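Local atomic coordinates of alpha-1,6-mannanase (Bacteroides thetaiotaomicron, PDB entry 4V1S), a protein that probably hydrolyses alpha-1,6-mannosidic linkages of mannan as an endo-acting glycoside hydrolase of family GH76, in a gut symbiont that uses polysaccharides. Residues Pro119-Ile124 against Phe189-Val194. Sequence-based numbering, arbitrary orientation.
Sequences PNYKGI and FQETFV
Tyr121 and Glu191 meet where a beta hairpin, closed by a type I' turn from Tyr121 to Ile124, faces the loop between helix 162-177 and strand 199-201, at the surface of the (alpha/alpha)6 barrel of GH76. The hairpin turn is closed by the backbone pair Tyr121 and Ile124 and by an Asx motif, in which Asn120 OD1 accepts from Gly123 N at 2.9 Å. From CB the Glu191 chain is extended, CG anti to the backbone N (chi1 -180°) and CD anti in turn, carrying the carboxylate across to the hairpin. Glu191 CD comes within 4.0 Å of Tyr121 CD2. Glu191 OE1 reaches the edge of the ring, near its plane, 3.6 Å from Tyr121 CD2 and 3.8 Å from Tyr121 CE2, with ring and carboxylate planes 81° apart. This oxygen also forms a salt bridge with Arg140, whose NH1 donates to Ile124 O, so the arginine ties the carboxylate to the end of the turn. Glu191 OE2 lies 4.0 Å from Tyr121 CD2 and only brushes Ile124 CG2 at 4.4 Å. Replacing this glutamate with alanine is likely to leave Arg140 without its carboxylate mate and the Tyr121 ring edge without its neighbour. At the hydroxyl end of the same ring a water links the two segments: it lies 2.5 Å from Tyr121 OH and donates to Thr192 OG1 at 2.8 Å.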
loop_
_atom_site.group_PDB
_atom_site.type_symbol
_atom_site.label_atom_id
_atom_site.label_comp_id
_atom_site.label_asym_id
_atom_site.label_seq_id
_atom_site.Cartn_x
_atom_site.Cartn_y
_atom_site.Cartn_z
ATOM N N PRO A 119 19.276 10.641 -5.986
ATOM C CA PRO A 119 20.445 9.782 -5.670
ATOM C C PRO A 119 21.250 10.252 -4.468
ATOM O O PRO A 119 22.044 9.503 -3.954
ATOM C CB PRO A 119 21.308 9.887 -6.913
ATOM C CG PRO A 119 20.957 11.208 -7.500
ATOM C CD PRO A 119 19.494 11.417 -7.213
ATOM N N ASN A 120 21.041 11.487 -4.029
ATOM C CA ASN A 120 21.805 12.035 -2.893
ATOM C C ASN A 120 21.295 13.406 -2.536
ATOM O O ASN A 120 21.720 14.417 -3.147
ATOM C CB ASN A 120 23.331 12.147 -3.144
ATOM C CG ASN A 120 24.041 12.812 -1.958
ATOM O OD1 ASN A 120 23.444 12.935 -0.872
ATOM N ND2 ASN A 120 25.260 13.247 -2.140
ATOM N N TYR A 121 20.459 13.461 -1.503
ATOM C CA TYR A 121 20.111 14.737 -0.924
ATOM C C TYR A 121 20.526 14.676 0.530
ATOM O O TYR A 121 20.132 13.754 1.269
ATOM C CB TYR A 121 18.642 15.086 -1.103
ATOM C CG TYR A 121 18.214 16.305 -0.331
ATOM C CD1 TYR A 121 18.777 17.578 -0.582
ATOM C CD2 TYR A 121 17.319 16.206 0.723
ATOM C CE1 TYR A 121 18.371 18.700 0.126
ATOM C CE2 TYR A 121 16.919 17.343 1.442
ATOM C CZ TYR A 121 17.484 18.572 1.164
ATOM O OH TYR A 121 17.121 19.719 1.861
ATOM N N LYS A 122 21.367 15.653 0.916
ATOM C CA LYS A 122 21.900 15.707 2.271
ATOM C C LYS A 122 22.424 14.352 2.770
ATOM O O LYS A 122 22.238 13.991 3.931
ATOM C CB LYS A 122 20.870 16.350 3.242
ATOM C CG LYS A 122 20.924 17.878 3.261
ATOM C CD LYS A 122 19.980 18.560 4.248
ATOM C CE LYS A 122 20.350 20.060 4.309
ATOM N NZ LYS A 122 19.421 21.030 4.974
ATOM N N GLY A 123 23.099 13.601 1.885
ATOM C CA GLY A 123 23.825 12.403 2.243
ATOM C C GLY A 123 23.173 11.057 2.007
ATOM O O GLY A 123 23.789 10.000 2.288
ATOM N N ILE A 124 21.925 11.066 1.535
ATOM C CA ILE A 124 21.198 9.833 1.396
ATOM C C ILE A 124 20.233 9.891 0.199
ATOM O O ILE A 124 19.625 10.919 -0.110
ATOM C CB ILE A 124 20.455 9.410 2.697
ATOM C CG1 ILE A 124 20.041 7.917 2.584
ATOM C CG2 ILE A 124 19.323 10.388 3.010
ATOM C CD1 ILE A 124 19.464 7.333 3.867
ATOM N N PHE A 189 7.274 11.208 10.068
ATOM C CA PHE A 189 6.521 11.233 8.844
ATOM C C PHE A 189 7.367 11.612 7.647
ATOM O O PHE A 189 7.288 10.962 6.621
ATOM C CB PHE A 189 5.378 12.244 8.986
ATOM C CG PHE A 189 4.423 12.282 7.821
ATOM C CD1 PHE A 189 3.823 11.116 7.354
ATOM C CD2 PHE A 189 4.176 13.481 7.147
ATOM C CE1 PHE A 189 2.974 11.151 6.267
ATOM C CE2 PHE A 189 3.301 13.523 6.062
ATOM C CZ PHE A 189 2.710 12.354 5.615
ATOM N N GLN A 190 8.144 12.695 7.796
ATOM C CA GLN A 190 8.829 13.275 6.664
ATOM C C GLN A 190 10.198 13.887 7.000
ATOM O O GLN A 190 10.551 14.103 8.179
ATOM C CB GLN A 190 7.969 14.287 5.998
ATOM C CG GLN A 190 7.833 15.575 6.767
ATOM C CD GLN A 190 6.877 16.530 6.079
ATOM O OE1 GLN A 190 7.055 16.915 4.909
ATOM N NE2 GLN A 190 5.855 16.909 6.794
ATOM N N GLU A 191 10.969 14.107 5.949
ATOM C CA GLU A 191 12.382 14.480 6.069
ATOM C C GLU A 191 12.506 15.970 6.356
ATOM O O GLU A 191 13.402 16.398 7.101
ATOM C CB GLU A 191 13.126 14.126 4.785
ATOM C CG GLU A 191 14.607 14.469 4.803
ATOM C CD GLU A 191 15.276 14.108 3.487
ATOM O OE1 GLU A 191 14.673 14.377 2.394
ATOM O OE2 GLU A 191 16.405 13.577 3.554
ATOM N N THR A 192 11.590 16.746 5.766
ATOM C CA THR A 192 11.610 18.203 5.862
ATOM C C THR A 192 10.246 18.708 6.344
ATOM O O THR A 192 9.347 18.962 5.555
ATOM C CB THR A 192 11.981 18.838 4.490
ATOM O OG1 THR A 192 13.185 18.241 3.986
ATOM C CG2 THR A 192 12.181 20.337 4.639
ATOM N N PHE A 193 10.089 18.826 7.657
ATOM C CA PHE A 193 8.824 19.306 8.210
ATOM C C PHE A 193 8.686 20.787 7.920
ATOM O O PHE A 193 9.625 21.554 8.124
ATOM C CB PHE A 193 8.731 19.058 9.712
ATOM C CG PHE A 193 8.404 17.634 10.077
ATOM C CD1 PHE A 193 7.097 17.169 10.036
ATOM C CD2 PHE A 193 9.411 16.752 10.457
ATOM C CE1 PHE A 193 6.792 15.857 10.373
ATOM C CE2 PHE A 193 9.106 15.448 10.802
ATOM C CZ PHE A 193 7.779 14.998 10.758
ATOM N N VAL A 194 7.520 21.182 7.429
ATOM C CA VAL A 194 7.243 22.597 7.224
ATOM C C VAL A 194 5.970 22.954 7.988
ATOM O O VAL A 194 6.043 23.443 9.119
ATOM C CB VAL A 194 7.170 22.968 5.734
ATOM C CG1 VAL A 194 6.826 24.449 5.564
ATOM C CG2 VAL A 194 8.494 22.661 5.065
HETATM O O HOH W 1 14.681 19.999 2.482
#